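Local coordinates for Box C/D snoRNA protein 1 (Saccharomyces cerevisiae, PDB 6THL), which is required for the accumulation of box C/D snoRNAs and so for snoRNA processing, snoRNA transport to the nucleolus and ribosome biogenesis, at residues W43-Q53 against F163-D174. Residues are numbered along the deposited sequence; the frame is centred on the assembly and turned at random.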
ATOM      1  N   TRP B  43      11.144  21.172   4.325  1.00 53.19           N
ATOM      2  CA  TRP B  43       9.769  20.857   4.491  1.00 57.88           C
ATOM      3  C   TRP B  43       9.354  19.804   3.466  1.00 62.06           C
ATOM      4  O   TRP B  43       9.480  20.006   2.251  1.00 61.84           O
ATOM      5  CB  TRP B  43       8.958  22.140   4.275  1.00 58.57           C
ATOM      6  CG  TRP B  43       8.853  22.997   5.470  1.00 58.17           C
ATOM      7  CD1 TRP B  43       9.408  24.228   5.652  1.00 57.61           C
ATOM      8  CD2 TRP B  43       8.147  22.688   6.669  1.00 55.75           C
ATOM      9  NE1 TRP B  43       9.093  24.709   6.905  1.00 56.96           N
ATOM     10  CE2 TRP B  43       8.315  23.786   7.547  1.00 54.57           C
ATOM     11  CE3 TRP B  43       7.394  21.586   7.092  1.00 51.69           C
ATOM     12  CZ2 TRP B  43       7.744  23.822   8.810  1.00 53.44           C
ATOM     13  CZ3 TRP B  43       6.836  21.609   8.366  1.00 51.18           C
ATOM     14  CH2 TRP B  43       7.008  22.722   9.207  1.00 54.11           C
ATOM     15  N   SER B  44       8.873  18.673   3.958  1.00 56.49           N
ATOM     16  CA  SER B  44       8.156  17.780   3.108  1.00 56.05           C
ATOM     17  C   SER B  44       6.763  18.427   2.928  1.00 56.31           C
ATOM     18  O   SER B  44       6.154  18.886   3.906  1.00 61.09           O
ATOM     19  CB  SER B  44       8.102  16.396   3.765  1.00 55.71           C
ATOM     20  OG  SER B  44       9.296  16.171   4.515  1.00 62.71           O
ATOM     21  N   VAL B  45       6.269  18.518   1.702  1.00 49.29           N
ATOM     22  CA  VAL B  45       4.866  18.824   1.541  1.00 52.84           C
ATOM     23  C   VAL B  45       4.180  17.665   0.797  1.00 56.24           C
ATOM     24  O   VAL B  45       4.804  16.970  -0.008  1.00 52.55           O
ATOM     25  CB  VAL B  45       4.603  20.212   0.863  1.00 51.06           C
ATOM     26  CG1 VAL B  45       5.485  21.305   1.446  1.00 50.92           C
ATOM     27  CG2 VAL B  45       4.777  20.153  -0.635  1.00 51.15           C
ATOM     28  N   GLU B  46       2.892  17.465   1.080  1.00 56.78           N
ATOM     29  CA  GLU B  46       2.072  16.521   0.316  1.00 54.56           C
ATOM     30  C   GLU B  46       1.249  17.230  -0.794  1.00 52.15           C
ATOM     31  O   GLU B  46       0.265  17.930  -0.540  1.00 52.09           O
ATOM     32  CB  GLU B  46       1.154  15.724   1.255  1.00 49.62           C
ATOM     33  CG  GLU B  46       0.240  14.788   0.489  1.00 42.80           C
ATOM     34  CD  GLU B  46      -0.749  14.099   1.369  1.00 42.20           C
ATOM     35  OE1 GLU B  46      -1.297  13.096   0.881  1.00 41.78           O
ATOM     36  OE2 GLU B  46      -0.969  14.542   2.523  1.00 40.14           O
ATOM     37  N   TRP B  47       1.670  17.048  -2.030  1.00 49.71           N
ATOM     38  CA  TRP B  47       0.965  17.639  -3.144  1.00 49.83           C
ATOM     39  C   TRP B  47      -0.209  16.746  -3.467  1.00 50.62           C
ATOM     40  O   TRP B  47      -0.056  15.548  -3.575  1.00 48.43           O
ATOM     41  CB  TRP B  47       1.883  17.771  -4.364  1.00 49.45           C
ATOM     42  CG  TRP B  47       2.966  18.735  -4.153  1.00 51.14           C
ATOM     43  CD1 TRP B  47       4.244  18.463  -3.818  1.00 51.79           C
ATOM     44  CD2 TRP B  47       2.860  20.154  -4.233  1.00 55.31           C
ATOM     45  NE1 TRP B  47       4.957  19.634  -3.690  1.00 51.55           N
ATOM     46  CE2 TRP B  47       4.121  20.683  -3.940  1.00 51.51           C
ATOM     47  CE3 TRP B  47       1.811  21.032  -4.532  1.00 63.57           C
ATOM     48  CZ2 TRP B  47       4.372  22.043  -3.944  1.00 59.18           C
ATOM     49  CZ3 TRP B  47       2.060  22.399  -4.521  1.00 64.11           C
ATOM     50  CH2 TRP B  47       3.328  22.888  -4.235  1.00 62.80           C
ATOM     51  N   ILE B  48      -1.389  17.334  -3.587  1.00 54.52           N
ATOM     52  CA  ILE B  48      -2.551  16.624  -4.098  1.00 52.40           C
ATOM     53  C   ILE B  48      -3.123  17.438  -5.249  1.00 56.12           C
ATOM     54  O   ILE B  48      -3.654  18.530  -5.044  1.00 56.27           O
ATOM     55  CB  ILE B  48      -3.625  16.446  -3.018  1.00 49.50           C
ATOM     56  CG1 ILE B  48      -3.137  15.480  -1.931  1.00 48.13           C
ATOM     57  CG2 ILE B  48      -4.897  15.917  -3.640  1.00 47.45           C
ATOM     58  CD1 ILE B  48      -3.895  15.580  -0.638  1.00 45.93           C
ATOM     59  N   LEU B  49      -2.992  16.895  -6.458  1.00 58.89           N
ATOM     60  CA  LEU B  49      -3.462  17.530  -7.684  1.00 52.86           C
ATOM     61  C   LEU B  49      -4.855  17.048  -7.992  1.00 53.18           C
ATOM     62  O   LEU B  49      -5.073  15.836  -8.125  1.00 49.13           O
ATOM     63  CB  LEU B  49      -2.535  17.155  -8.846  1.00 49.45           C
ATOM     64  CG  LEU B  49      -1.058  17.483  -8.604  1.00 46.24           C
ATOM     65  CD1 LEU B  49      -0.304  17.406  -9.915  1.00 49.16           C
ATOM     66  CD2 LEU B  49      -0.826  18.844  -7.981  1.00 41.93           C
ATOM     67  N   CYS B  50      -5.792  17.994  -8.089  1.00 56.19           N
ATOM     68  CA  CYS B  50      -7.172  17.691  -8.476  1.00 55.03           C
ATOM     69  C   CYS B  50      -7.392  18.095  -9.930  1.00 57.70           C
ATOM     70  O   CYS B  50      -7.361  19.291 -10.287  1.00 66.44           O
ATOM     71  CB  CYS B  50      -8.175  18.387  -7.572  1.00 52.65           C
ATOM     72  SG  CYS B  50      -7.699  18.478  -5.832  1.00 56.82           S
ATOM     73  N   PRO B  51      -7.610  17.093 -10.783  1.00 57.16           N
ATOM     74  CA  PRO B  51      -7.805  17.346 -12.168  1.00 56.51           C
ATOM     75  C   PRO B  51      -9.240  17.759 -12.382  1.00 65.04           C
ATOM     76  O   PRO B  51     -10.029  17.767 -11.432  1.00 60.89           O
ATOM     77  CB  PRO B  51      -7.574  15.973 -12.785  1.00 55.76           C
ATOM     78  CG  PRO B  51      -8.196  15.050 -11.804  1.00 53.24           C
ATOM     79  CD  PRO B  51      -7.838  15.665 -10.471  1.00 57.79           C
ATOM     80  N   MET B  52      -9.560  18.019 -13.649  1.00 74.84           N
ATOM     81  CA  MET B  52     -10.829  18.563 -14.070  1.00 73.45           C
ATOM     82  C   MET B  52     -11.818  17.448 -14.405  1.00 75.96           C
ATOM     83  O   MET B  52     -11.716  16.767 -15.441  1.00 71.38           O
ATOM     84  CB  MET B  52     -10.578  19.514 -15.232  1.00 74.69           C
ATOM     85  CG  MET B  52      -9.613  20.615 -14.819  1.00 82.65           C
ATOM     86  SD  MET B  52      -9.466  22.035 -15.920  1.00 98.46           S
ATOM     87  CE  MET B  52      -8.899  21.226 -17.424  1.00 91.04           C
ATOM     88  N   GLN B  53     -12.781  17.276 -13.501  1.00 75.65           N
ATOM     89  CA  GLN B  53     -13.756  16.195 -13.584  1.00 76.72           C
ATOM     90  C   GLN B  53     -14.793  16.436 -14.692  1.00 78.85           C
ATOM     91  O   GLN B  53     -14.722  17.434 -15.410  1.00 84.40           O
ATOM     92  CB  GLN B  53     -14.416  16.007 -12.214  1.00 74.19           C
ATOM     93  CG  GLN B  53     -13.434  15.644 -11.101  1.00 72.35           C
ATOM     94  CD  GLN B  53     -12.714  14.331 -11.358  1.00 67.92           C
ATOM     95  OE1 GLN B  53     -13.332  13.330 -11.665  1.00 73.86           O
ATOM     96  NE2 GLN B  53     -11.411  14.331 -11.222  1.00 70.27           N
ATOM     97  N   PHE B 163       3.055  18.020   8.527  1.00 42.86           N
ATOM     98  CA  PHE B 163       3.648  18.733   7.418  1.00 44.80           C
ATOM     99  C   PHE B 163       2.524  19.043   6.451  1.00 48.71           C
ATOM    100  O   PHE B 163       1.594  18.232   6.271  1.00 52.30           O
ATOM    101  CB  PHE B 163       4.810  17.946   6.706  1.00 44.22           C
ATOM    102  CG  PHE B 163       4.374  16.697   5.930  1.00 41.12           C
ATOM    103  CD1 PHE B 163       4.174  16.739   4.585  1.00 40.36           C
ATOM    104  CD2 PHE B 163       4.198  15.481   6.568  1.00 41.02           C
ATOM    105  CE1 PHE B 163       3.786  15.607   3.885  1.00 42.38           C
ATOM    106  CE2 PHE B 163       3.804  14.348   5.880  1.00 40.28           C
ATOM    107  CZ  PHE B 163       3.611  14.408   4.534  1.00 40.69           C
ATOM    108  N   PRO B 164       2.606  20.212   5.825  1.00 50.79           N
ATOM    109  CA  PRO B 164       1.553  20.687   4.946  1.00 51.43           C
ATOM    110  C   PRO B 164       1.091  19.669   3.915  1.00 47.72           C
ATOM    111  O   PRO B 164       1.897  18.931   3.344  1.00 48.09           O
ATOM    112  CB  PRO B 164       2.209  21.876   4.225  1.00 54.97           C
ATOM    113  CG  PRO B 164       3.678  21.704   4.435  1.00 55.81           C
ATOM    114  CD  PRO B 164       3.791  21.086   5.784  1.00 53.25           C
ATOM    115  N   THR B 165      -0.211  19.645   3.702  1.00 43.25           N
ATOM    116  CA  THR B 165      -0.795  19.012   2.543  1.00 46.22           C
ATOM    117  C   THR B 165      -1.310  20.191   1.686  1.00 51.78           C
ATOM    118  O   THR B 165      -1.746  21.202   2.245  1.00 61.40           O
ATOM    119  CB  THR B 165      -1.927  18.074   2.995  1.00 43.31           C
ATOM    120  OG1 THR B 165      -1.408  17.128   3.954  1.00 44.16           O
ATOM    121  CG2 THR B 165      -2.560  17.367   1.825  1.00 41.29           C
ATOM    122  N   ILE B 166      -1.221  20.102   0.358  1.00 50.72           N
ATOM    123  CA  ILE B 166      -1.494  21.251  -0.490  1.00 49.54           C
ATOM    124  C   ILE B 166      -2.214  20.834  -1.741  1.00 47.39           C
ATOM    125  O   ILE B 166      -1.621  20.198  -2.611  1.00 48.98           O
ATOM    126  CB  ILE B 166      -0.219  21.990  -0.958  1.00 59.52           C
ATOM    127  CG1 ILE B 166       0.731  22.336   0.197  1.00 57.97           C
ATOM    128  CG2 ILE B 166      -0.612  23.257  -1.720  1.00 62.58           C
ATOM    129  CD1 ILE B 166       0.240  23.433   1.103  1.00 59.59           C
ATOM    130  N   PHE B 167      -3.484  21.237  -1.824  1.00 47.32           N
ATOM    131  CA  PHE B 167      -4.403  20.872  -2.890  1.00 44.00           C
ATOM    132  C   PHE B 167      -4.267  21.867  -4.017  1.00 47.55           C
ATOM    133  O   PHE B 167      -4.047  23.071  -3.778  1.00 51.42           O
ATOM    134  CB  PHE B 167      -5.866  20.922  -2.416  1.00 44.36           C
ATOM    135  CG  PHE B 167      -6.226  19.885  -1.400  1.00 39.32           C
ATOM    136  CD1 PHE B 167      -6.032  20.130  -0.052  1.00 34.28           C
ATOM    137  CD2 PHE B 167      -6.807  18.687  -1.791  1.00 40.08           C
ATOM    138  CE1 PHE B 167      -6.368  19.195   0.899  1.00 33.56           C
ATOM    139  CE2 PHE B 167      -7.128  17.737  -0.835  1.00 40.01           C
ATOM    140  CZ  PHE B 167      -6.901  17.995   0.523  1.00 35.59           C
ATOM    141  N   VAL B 168      -4.448  21.348  -5.234  1.00 46.72           N
ATOM    142  CA  VAL B 168      -4.261  22.071  -6.467  1.00 47.94           C
ATOM    143  C   VAL B 168      -5.470  21.739  -7.347  1.00 52.61           C
ATOM    144  O   VAL B 168      -5.850  20.582  -7.485  1.00 63.77           O
ATOM    145  CB  VAL B 168      -2.919  21.674  -7.147  1.00 45.35           C
ATOM    146  CG1 VAL B 168      -2.661  22.502  -8.394  1.00 51.86           C
ATOM    147  CG2 VAL B 168      -1.751  21.913  -6.226  1.00 44.80           C
ATOM    148  N   ALA B 169      -6.103  22.753  -7.915  1.00 55.19           N
ATOM    149  CA  ALA B 169      -7.241  22.535  -8.799  1.00 54.17           C
ATOM    150  C   ALA B 169      -7.577  23.824  -9.543  1.00 58.63           C
ATOM    151  O   ALA B 169      -7.288  24.934  -9.056  1.00 49.32           O
ATOM    152  CB  ALA B 169      -8.432  22.080  -7.995  1.00 53.74           C
ATOM    153  N   MET B 170      -8.168  23.684 -10.730  1.00 69.47           N
ATOM    154  CA  MET B 170      -8.585  24.870 -11.493  1.00 84.33           C
ATOM    155  C   MET B 170      -9.773  25.558 -10.823  1.00 82.95           C
ATOM    156  O   MET B 170      -9.788  26.797 -10.698  1.00 77.89           O
ATOM    157  CB  MET B 170      -8.884  24.562 -12.980  1.00 92.82           C
ATOM    158  CG  MET B 170      -7.722  24.860 -13.947  1.00 95.90           C
ATOM    159  SD  MET B 170      -6.766  26.376 -13.616  1.00100.83           S
ATOM    160  CE  MET B 170      -7.841  27.636 -14.294  1.00110.74           C
ATOM    161  N   THR B 171     -10.737  24.743 -10.386  1.00 80.52           N
ATOM    162  CA  THR B 171     -11.928  25.210  -9.667  1.00 79.17           C
ATOM    163  C   THR B 171     -12.182  24.382  -8.397  1.00 75.54           C
ATOM    164  O   THR B 171     -11.638  23.297  -8.239  1.00 71.67           O
ATOM    165  CB  THR B 171     -13.194  25.167 -10.569  1.00 78.49           C
ATOM    166  OG1 THR B 171     -13.678  23.821 -10.713  1.00 83.38           O
ATOM    167  CG2 THR B 171     -12.904  25.725 -11.950  1.00 75.99           C
ATOM    168  N   GLU B 172     -13.020  24.913  -7.509  1.00 72.11           N
ATOM    169  CA  GLU B 172     -13.386  24.258  -6.253  1.00 63.09           C
ATOM    170  C   GLU B 172     -14.127  22.944  -6.499  1.00 61.37           C
ATOM    171  O   GLU B 172     -14.015  21.968  -5.747  1.00 57.18           O
ATOM    172  CB  GLU B 172     -14.309  25.167  -5.446  1.00 60.94           C
ATOM    173  CG  GLU B 172     -13.737  26.535  -5.061  1.00 63.14           C
ATOM    174  CD  GLU B 172     -14.385  27.100  -3.789  1.00 61.06           C
ATOM    175  OE1 GLU B 172     -15.462  26.585  -3.383  1.00 63.44           O
ATOM    176  OE2 GLU B 172     -13.804  28.022  -3.170  1.00 51.32           O
ATOM    177  N   ALA B 173     -14.927  22.944  -7.546  1.00 65.14           N
ATOM    178  CA  ALA B 173     -15.778  21.804  -7.849  1.00 67.48           C
ATOM    179  C   ALA B 173     -14.914  20.583  -7.812  1.00 59.43           C
ATOM    180  O   ALA B 173     -15.235  19.633  -7.136  1.00 55.28           O
ATOM    181  CB  ALA B 173     -16.442  21.957  -9.225  1.00 68.78           C
ATOM    182  N   ASP B 174     -13.800  20.667  -8.528  1.00 61.20           N
ATOM    183  CA  ASP B 174     -12.760  19.629  -8.594  1.00 60.16           C
ATOM    184  C   ASP B 174     -12.102  19.157  -7.276  1.00 53.96           C
ATOM    185  O   ASP B 174     -11.670  18.046  -7.211  1.00 48.50           O
ATOM    186  CB  ASP B 174     -11.660  20.096  -9.561  1.00 60.43           C
ATOM    187  CG  ASP B 174     -12.138  20.135 -11.016  1.00 61.99           C
ATOM    188  OD1 ASP B 174     -11.442  20.827 -11.836  1.00 64.14           O
ATOM    189  OD2 ASP B 174     -13.183  19.461 -11.308  1.00 43.77           O
TER
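Glu-46 and Ile-48 each spend both backbone polar groups on 164-168, the pattern by which parallel strands are joined. Glu-46 N gives a nearly straight bond to Pro-164 O (2.9 Å, 173° at the hydrogen) and its O receives Ile-166 N; Ile-48 N then reaches Ile-166 O, and its O accepts Val-168 N. Cys-50 N closes the ladder on Val-168 O at 2.7 Å. On one face, Glu-46 keeps CG anti to its N (chi1 177°) and stays extended, carrying its carboxylate out alongside Thr-165. Thr-165 OG1 donates to Glu-46 OE2 (3.0 Å) on the anti side, 26° out of the carboxylate plane; Arg-26 holds the same oxygen by a salt bridge. Next along this face, Ile-48 CG2 lies 3.8 Å from Phe-167 CD2. The opposite face carries Trp-47, whose ring edge meets Val-168 CG2, and Leu-49, whose CD2 lies against Val-168 CB. Beyond the strands, Gln-53 N approaches Asp-174 OD2 from above the carboxylate plane (3.1 Å). With an alanine in place of Asp-174, the backbone N-H of Gln-53 would probably lose its acceptor. Within the BCD1 domain, 40-49 is flanked by antiparallel 62-70 and 165-169 by antiparallel 122-126, while helix 81-90 packs on Leu-49 and Pro-51.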